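Local coordinates for protein methylmalonate-semialdehyde dehydrogenase (Oceanimonas doudoroffii, PDB 4ZZ7) that probably catalyses the NAD-dependent, acylating oxidation of methylmalonate semialdehyde, as a tetrameric member of the aldehyde dehydrogenase family, at residues 164-170 / 470-475. Sequence-based numbering, arbitrary orientation.
Sequences MAIVCGN and AVRFYT
Asn170 ND2 donates two hydrogen bonds, one across to Tyr474 O and one back to Ala165 O in its own segment. The bond from Asn170 ND2 to Tyr474 O is almost straight, at 2.9 Å and 176°. The acceptor lies in the amide plane of Asn170, and the donor meets a lone pair of the carbonyl. The bond from Asn170 ND2 to Ala165 O is also 2.9 Å long but less straight. Ala165 O takes Asn170 N as well, from the same face of its carbonyl plane. The amide CG sits anti to the carbonyl carbon (chi1 -59°), which leaves ND2 within range of both oxygens. At the other end of the amide, OD1 accepts from Gly143 N. With an alanine here, Tyr474 O would probably be left without this donor, and the side-chain link between the two helix ends would be lost.

Both helices, 156-167 and 467-473, finish at this point. The first closes with a Schellman motif, Gly169 taking positive phi. It follows strand 144-148 and leads into strand 171-175, a beta-alpha-beta crossover in the Rossmann-like NAD-binding domain of aldehyde dehydrogenases.

The Tyr474 ring lies over Ala165 in a CH-pi contact. Ala165 CB stands 3.6 Å from the centroid of the Tyr474 ring, close to the ring normal. Met164 CG comes to the ring edge instead, 4.0 Å from Tyr474 CD2. The ring hydroxyl is hydrogen-bonded to Ser224, on strand 220-226, which lies beside strand 144-148 in the same sheet.

The side chain of Met164 leaves the backbone with CG opposite N (chi1 179°) and then bends twice, a shape that carries Met164 SD to Val471 CG2, at 3.5 Å. Met164 CG rests on Ala470 CB at 3.8 Å. Leu120 touches both Met164 and Val471. Further along, Cys168 CB packs on the methyl CG2 of Thr475, at 4.0 Å.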
loop_
_atom_site.group_PDB
_atom_site.type_symbol
_atom_site.label_atom_id
_atom_site.label_comp_id
_atom_site.label_asym_id
_atom_site.label_seq_id
_atom_site.Cartn_x
_atom_site.Cartn_y
_atom_site.Cartn_z
ATOM N N MET A 164 -16.092 -2.289 11.781
ATOM C CA MET A 164 -14.738 -1.802 11.504
ATOM C C MET A 164 -14.203 -1.022 12.698
ATOM O O MET A 164 -13.027 -1.147 13.039
ATOM C CB MET A 164 -14.685 -0.926 10.242
ATOM C CG MET A 164 -13.292 -0.364 9.921
ATOM S SD MET A 164 -12.031 -1.622 9.632
ATOM C CE MET A 164 -12.572 -2.196 8.034
ATOM N N ALA A 165 -15.059 -0.226 13.331
ATOM C CA ALA A 165 -14.639 0.571 14.469
ATOM C C ALA A 165 -14.170 -0.332 15.604
ATOM O O ALA A 165 -13.119 -0.086 16.211
ATOM C CB ALA A 165 -15.771 1.470 14.920
ATOM N N ILE A 166 -14.936 -1.390 15.865
ATOM C CA ILE A 166 -14.646 -2.293 16.978
ATOM C C ILE A 166 -13.356 -3.056 16.698
ATOM O O ILE A 166 -12.438 -3.076 17.506
ATOM C CB ILE A 166 -15.810 -3.259 17.247
ATOM C CG1 ILE A 166 -16.942 -2.495 17.941
ATOM C CG2 ILE A 166 -15.373 -4.416 18.124
ATOM C CD1 ILE A 166 -18.280 -3.199 17.934
ATOM N N VAL A 167 -13.269 -3.648 15.523
ATOM C CA VAL A 167 -12.104 -4.440 15.177
ATOM C C VAL A 167 -10.841 -3.571 15.177
ATOM O O VAL A 167 -9.753 -4.082 15.425
ATOM C CB VAL A 167 -12.315 -5.167 13.830
ATOM C CG1 VAL A 167 -11.824 -4.333 12.638
ATOM C CG2 VAL A 167 -11.640 -6.515 13.855
ATOM N N CYS A 168 -10.989 -2.267 14.909
ATOM C CA CYS A 168 -9.886 -1.302 15.059
ATOM C C CYS A 168 -9.431 -0.920 16.530
ATOM O O CYS A 168 -8.545 -0.043 16.731
ATOM C CB CYS A 168 -10.227 -0.045 14.277
ATOM S SG CYS A 168 -10.091 -0.307 12.504
ATOM N N GLY A 169 -10.034 -1.567 17.537
ATOM C CA GLY A 169 -9.662 -1.387 18.930
ATOM C C GLY A 169 -10.529 -0.415 19.704
ATOM O O GLY A 169 -10.178 -0.075 20.826
ATOM N N ASN A 170 -11.656 0.030 19.139
ATOM C CA ASN A 170 -12.539 0.987 19.822
ATOM C C ASN A 170 -13.711 0.327 20.556
ATOM O O ASN A 170 -14.024 -0.848 20.363
ATOM C CB ASN A 170 -13.137 1.961 18.813
ATOM C CG ASN A 170 -12.097 2.743 18.066
ATOM O OD1 ASN A 170 -11.372 3.533 18.660
ATOM N ND2 ASN A 170 -12.027 2.549 16.751
ATOM N N ALA A 470 -12.519 4.007 6.591
ATOM C CA ALA A 470 -13.012 3.772 7.949
ATOM C C ALA A 470 -11.894 3.303 8.863
ATOM O O ALA A 470 -11.872 3.592 10.049
ATOM C CB ALA A 470 -14.140 2.774 7.935
ATOM N N VAL A 471 -10.936 2.604 8.296
ATOM C CA VAL A 471 -9.758 2.220 9.057
ATOM C C VAL A 471 -9.045 3.476 9.548
ATOM O O VAL A 471 -8.646 3.567 10.701
ATOM C CB VAL A 471 -8.791 1.345 8.236
ATOM C CG1 VAL A 471 -7.547 1.061 9.057
ATOM C CG2 VAL A 471 -9.457 0.027 7.840
ATOM N N ARG A 472 -8.930 4.450 8.657
ATOM C CA ARG A 472 -8.290 5.730 8.966
ATOM C C ARG A 472 -9.126 6.679 9.820
ATOM O O ARG A 472 -8.569 7.508 10.576
ATOM C CB ARG A 472 -7.855 6.427 7.680
ATOM C CG ARG A 472 -6.775 5.649 6.966
ATOM C CD ARG A 472 -5.472 5.556 7.759
ATOM N NE ARG A 472 -4.702 6.790 7.589
ATOM C CZ ARG A 472 -4.628 7.797 8.469
ATOM N NH1 ARG A 472 -5.265 7.769 9.665
ATOM N NH2 ARG A 472 -3.895 8.856 8.158
ATOM N N PHE A 473 -10.445 6.571 9.693
ATOM C CA PHE A 473 -11.330 7.393 10.495
ATOM C C PHE A 473 -11.438 6.865 11.897
ATOM O O PHE A 473 -11.508 7.658 12.834
ATOM C CB PHE A 473 -12.718 7.488 9.904
ATOM C CG PHE A 473 -13.618 8.396 10.687
ATOM C CD1 PHE A 473 -13.497 9.775 10.575
ATOM C CD2 PHE A 473 -14.557 7.879 11.562
ATOM C CE1 PHE A 473 -14.316 10.616 11.296
ATOM C CE2 PHE A 473 -15.375 8.715 12.300
ATOM C CZ PHE A 473 -15.256 10.081 12.166
ATOM N N TYR A 474 -11.457 5.535 12.032
ATOM C CA TYR A 474 -11.565 4.897 13.342
ATOM C C TYR A 474 -10.221 4.688 14.027
ATOM O O TYR A 474 -10.162 4.037 15.061
ATOM C CB TYR A 474 -12.356 3.579 13.253
ATOM C CG TYR A 474 -13.780 3.775 12.816
ATOM C CD1 TYR A 474 -14.542 4.784 13.341
ATOM C CD2 TYR A 474 -14.377 2.928 11.892
ATOM C CE1 TYR A 474 -15.844 4.972 12.942
ATOM C CE2 TYR A 474 -15.682 3.106 11.496
ATOM C CZ TYR A 474 -16.405 4.142 12.032
ATOM O OH TYR A 474 -17.707 4.402 11.690
ATOM N N THR A 475 -9.148 5.238 13.478
ATOM C CA THR A 475 -7.873 5.243 14.205
ATOM C C THR A 475 -7.184 6.594 14.193
ATOM O O THR A 475 -7.579 7.496 13.435
ATOM C CB THR A 475 -6.874 4.241 13.610
ATOM O OG1 THR A 475 -6.519 4.661 12.285
ATOM C CG2 THR A 475 -7.456 2.820 13.632
#